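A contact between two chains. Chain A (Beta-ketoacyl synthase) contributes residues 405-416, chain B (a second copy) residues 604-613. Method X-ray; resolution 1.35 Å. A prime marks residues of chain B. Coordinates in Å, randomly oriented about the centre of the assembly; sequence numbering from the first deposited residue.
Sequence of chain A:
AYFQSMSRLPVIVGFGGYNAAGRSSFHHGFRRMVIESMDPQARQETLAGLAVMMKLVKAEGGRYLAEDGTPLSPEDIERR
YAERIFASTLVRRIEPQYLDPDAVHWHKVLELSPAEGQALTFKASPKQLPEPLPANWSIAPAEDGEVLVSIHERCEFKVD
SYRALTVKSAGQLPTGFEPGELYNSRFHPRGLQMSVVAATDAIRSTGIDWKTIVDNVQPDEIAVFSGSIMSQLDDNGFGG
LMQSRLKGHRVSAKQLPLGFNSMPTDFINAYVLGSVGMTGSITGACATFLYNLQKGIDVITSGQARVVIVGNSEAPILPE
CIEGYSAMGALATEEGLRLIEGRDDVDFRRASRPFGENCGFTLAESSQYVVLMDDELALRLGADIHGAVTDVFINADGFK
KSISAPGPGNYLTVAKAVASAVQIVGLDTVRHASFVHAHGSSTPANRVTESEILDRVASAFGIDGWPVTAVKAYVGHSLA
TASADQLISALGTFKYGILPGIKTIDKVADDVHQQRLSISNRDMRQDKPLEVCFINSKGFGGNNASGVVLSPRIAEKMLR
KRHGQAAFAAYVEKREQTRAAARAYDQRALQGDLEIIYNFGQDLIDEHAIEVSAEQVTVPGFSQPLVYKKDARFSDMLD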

# COMPACT_ATOMS: atom_id res chain seq x y z
N ALA A 405 -15.76 -10.14 -6.12
CA ALA A 405 -16.79 -10.03 -7.15
C ALA A 405 -17.01 -8.57 -7.56
O ALA A 405 -16.79 -7.66 -6.75
CB ALA A 405 -18.10 -10.62 -6.66
N PRO A 406 -17.45 -8.34 -8.80
CA PRO A 406 -17.66 -6.97 -9.28
C PRO A 406 -18.81 -6.30 -8.56
O PRO A 406 -19.67 -6.99 -8.02
CB PRO A 406 -18.02 -7.16 -10.75
CG PRO A 406 -18.58 -8.52 -10.83
CD PRO A 406 -17.84 -9.33 -9.82
N GLY A 407 -18.82 -4.97 -8.56
CA GLY A 407 -19.89 -4.25 -7.91
C GLY A 407 -20.19 -2.89 -8.50
O GLY A 407 -19.61 -2.48 -9.51
N PRO A 408 -21.11 -2.17 -7.87
CA PRO A 408 -21.69 -1.01 -8.54
C PRO A 408 -20.88 0.28 -8.53
O PRO A 408 -21.31 1.21 -9.19
CB PRO A 408 -23.00 -0.78 -7.78
CG PRO A 408 -22.95 -1.59 -6.59
CD PRO A 408 -21.94 -2.66 -6.76
N GLY A 409 -19.75 0.33 -7.83
CA GLY A 409 -19.00 1.56 -7.71
C GLY A 409 -18.55 2.13 -9.04
O GLY A 409 -18.42 3.34 -9.21
N ASN A 410 -18.27 1.26 -10.00
CA ASN A 410 -17.76 1.72 -11.29
C ASN A 410 -18.84 2.50 -12.08
O ASN A 410 -18.49 3.31 -12.92
CB ASN A 410 -17.19 0.54 -12.07
CG ASN A 410 -16.31 0.93 -13.24
OD1 ASN A 410 -16.30 0.22 -14.24
ND2 ASN A 410 -15.51 1.96 -13.10
N TYR A 411 -20.12 2.32 -11.76
CA TYR A 411 -21.15 3.17 -12.35
C TYR A 411 -20.89 4.62 -11.99
O TYR A 411 -20.99 5.52 -12.81
CB TYR A 411 -22.56 2.77 -11.89
CG TYR A 411 -23.13 1.56 -12.59
CD1 TYR A 411 -22.88 0.28 -12.10
CD2 TYR A 411 -23.91 1.68 -13.73
CE1 TYR A 411 -23.39 -0.84 -12.73
CE2 TYR A 411 -24.43 0.57 -14.37
CZ TYR A 411 -24.16 -0.70 -13.86
OH TYR A 411 -24.65 -1.83 -14.45
N LEU A 412 -20.59 4.83 -10.71
CA LEU A 412 -20.37 6.15 -10.16
C LEU A 412 -19.10 6.80 -10.71
O LEU A 412 -19.11 7.97 -11.07
CB LEU A 412 -20.31 6.09 -8.64
CG LEU A 412 -21.65 5.97 -7.91
CD1 LEU A 412 -22.47 4.77 -8.33
CD2 LEU A 412 -21.42 5.94 -6.41
N THR A 413 -18.00 6.03 -10.79
CA THR A 413 -16.75 6.62 -11.27
C THR A 413 -16.86 7.03 -12.74
O THR A 413 -16.41 8.10 -13.11
CB THR A 413 -15.52 5.71 -11.04
OG1 THR A 413 -15.55 4.55 -11.89
CG2 THR A 413 -15.43 5.24 -9.60
N VAL A 414 -17.44 6.18 -13.57
CA VAL A 414 -17.56 6.50 -14.99
C VAL A 414 -18.50 7.69 -15.21
O VAL A 414 -18.18 8.61 -15.95
CB VAL A 414 -18.00 5.28 -15.83
CG1 VAL A 414 -18.16 5.67 -17.30
CG2 VAL A 414 -16.97 4.13 -15.68
N ALA A 415 -19.65 7.68 -14.54
CA ALA A 415 -20.61 8.77 -14.68
C ALA A 415 -19.98 10.08 -14.25
O ALA A 415 -20.09 11.09 -14.97
CB ALA A 415 -21.86 8.49 -13.86
N LYS A 416 -19.33 10.10 -13.09
CA LYS A 416 -18.73 11.35 -12.61
C LYS A 416 -17.61 11.81 -13.54
O LYS A 416 -17.42 13.01 -13.77
CB LYS A 416 -18.19 11.21 -11.19
CG LYS A 416 -19.25 11.04 -10.13
CD LYS A 416 -18.64 10.92 -8.75
CE LYS A 416 -18.07 12.24 -8.28
NZ LYS A 416 -17.46 12.17 -6.93
N LEU B 604 -27.18 -5.64 -0.41
CA LEU B 604 -26.42 -5.40 -1.65
C LEU B 604 -27.22 -4.52 -2.59
O LEU B 604 -28.44 -4.65 -2.71
CB LEU B 604 -26.06 -6.71 -2.37
CG LEU B 604 -24.66 -7.27 -2.09
CD1 LEU B 604 -24.49 -7.61 -0.63
CD2 LEU B 604 -24.35 -8.48 -2.98
N ILE B 605 -26.53 -3.61 -3.27
CA ILE B 605 -27.17 -2.72 -4.22
C ILE B 605 -27.55 -3.50 -5.49
O ILE B 605 -26.73 -4.20 -6.06
CB ILE B 605 -26.23 -1.57 -4.60
CG1 ILE B 605 -26.09 -0.60 -3.42
CG2 ILE B 605 -26.76 -0.85 -5.84
CD1 ILE B 605 -24.90 0.32 -3.53
N ASP B 606 -28.80 -3.36 -5.91
CA ASP B 606 -29.23 -3.86 -7.20
C ASP B 606 -28.74 -2.90 -8.27
O ASP B 606 -29.29 -1.82 -8.45
CB ASP B 606 -30.75 -3.99 -7.23
CG ASP B 606 -31.29 -4.33 -8.62
OD1 ASP B 606 -30.51 -4.72 -9.51
OD2 ASP B 606 -32.52 -4.22 -8.82
N GLU B 607 -27.71 -3.30 -9.00
CA GLU B 607 -27.05 -2.39 -9.94
C GLU B 607 -27.99 -1.95 -11.06
O GLU B 607 -27.84 -0.86 -11.61
CB GLU B 607 -25.76 -3.03 -10.46
CG GLU B 607 -24.88 -3.51 -9.27
CD GLU B 607 -23.57 -4.19 -9.64
OE1 GLU B 607 -22.73 -3.58 -10.33
OE2 GLU B 607 -23.35 -5.32 -9.16
N HIS B 608 -28.98 -2.78 -11.39
CA HIS B 608 -29.89 -2.42 -12.46
C HIS B 608 -30.83 -1.28 -12.04
O HIS B 608 -31.42 -0.64 -12.90
CB HIS B 608 -30.63 -3.67 -12.97
CG HIS B 608 -29.71 -4.73 -13.50
ND1 HIS B 608 -29.39 -5.86 -12.78
CD2 HIS B 608 -29.01 -4.81 -14.66
CE1 HIS B 608 -28.55 -6.60 -13.49
NE2 HIS B 608 -28.31 -5.99 -14.63
N ALA B 609 -30.91 -1.00 -10.74
CA ALA B 609 -31.73 0.09 -10.21
C ALA B 609 -30.94 1.38 -9.98
O ALA B 609 -31.50 2.37 -9.51
CB ALA B 609 -32.42 -0.32 -8.93
N ILE B 610 -29.65 1.37 -10.28
CA ILE B 610 -28.88 2.60 -10.29
C ILE B 610 -29.42 3.41 -11.47
O ILE B 610 -29.63 2.87 -12.56
CB ILE B 610 -27.36 2.33 -10.44
CG1 ILE B 610 -26.84 1.60 -9.20
CG2 ILE B 610 -26.61 3.64 -10.64
CD1 ILE B 610 -25.42 1.08 -9.32
N GLU B 611 -29.68 4.69 -11.23
CA GLU B 611 -30.14 5.59 -12.28
C GLU B 611 -29.07 6.61 -12.57
O GLU B 611 -28.61 7.29 -11.66
CB GLU B 611 -31.41 6.31 -11.81
CG GLU B 611 -32.55 5.37 -11.48
CD GLU B 611 -33.70 6.08 -10.81
OE1 GLU B 611 -34.23 7.03 -11.43
OE2 GLU B 611 -34.08 5.69 -9.68
N VAL B 612 -28.66 6.70 -13.83
CA VAL B 612 -27.65 7.65 -14.25
C VAL B 612 -28.28 8.66 -15.19
O VAL B 612 -28.89 8.27 -16.18
CB VAL B 612 -26.47 6.96 -14.97
CG1 VAL B 612 -25.43 7.99 -15.37
CG2 VAL B 612 -25.85 5.88 -14.10
N SER B 613 -28.13 9.95 -14.88
CA SER B 613 -28.45 11.00 -15.83
C SER B 613 -27.26 11.94 -16.02
O SER B 613 -26.20 11.75 -15.44
CB SER B 613 -29.66 11.82 -15.35
OG SER B 613 -29.32 12.70 -14.29

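Chain B crosses this surface as an extended segment, a single short 3-10 turn and a two-residue strand, and its contacts with chain A rest on packing: no hydrogen bond joins the two stretches, which together bury 406 Å².

Leu604′ makes no contact with residues 405-416. The first contact belongs to Ile605′, whose CA-to-CB bond points toward chain A and whose CB lies 3.8 Å from Pro408 CG, an apolar contact with the proline ring. Asp606′ points away. It serves its own chain instead: its OD1 accepts a hydrogen bond from His608′ N at 3.1 Å, and its O accepts another from Ala609′ N at 2.9 Å, which helps hold the 3-10 segment 607-609.

Glu607′ begins that segment and has the largest covered area of any residue here, 80 Å². Its CA lies 5.7 Å from the CA of Pro408, the closest approach of the two backbones in the register. With chi1 at m and chi2 at t, the side chain runs along the Gly407-Pro408 linkage: Glu607′ CG is 3.6 Å from Pro408 CB, and Glu607′ OE1 is 3.2 Å from Gly407 C. The short polar distances around this carboxylate are not hydrogen bonds. Pro408 N, 3.3 Å from Glu607′ OE1, is a proline nitrogen with no hydrogen to share, and Gly407 O, 3.4 Å from Glu607′ OE1, is an acceptor facing an acceptor. The same OE1 sits 3.7 Å from Tyr411 CE1, at the edge of the ring and near its plane, where aromatic hydrogens carry a slight positive charge.

After His608′ and Ala609′, which make no contact within 4.5 Å, the chain turns back: Ile610′ N donates to Glu607′ O at 3.2 Å, and the Ile610′ CA-to-CB bond points toward chain A. Extended through chi1 m and chi2 t, the side chain brings its CD1 to 3.4 Å from Pro408 CB and 3.8 Å from Tyr411 CD1. One methyl thus touches two residues that are also linked within chain A, by the hydrogen bond from Tyr411 N to Pro408 O at 3.0 Å.

In the strand 611-612 the side chains alternate. Glu611′ points away, whereas Val612′ points toward the helix and places its CG1 3.9 Å from Ala415 CB. Ala415 lies one helical turn beyond Tyr411, and its N bonds to Tyr411 O at 3.1 Å, so both present their side chains toward chain B. Ser613′ points away, and the contact ends.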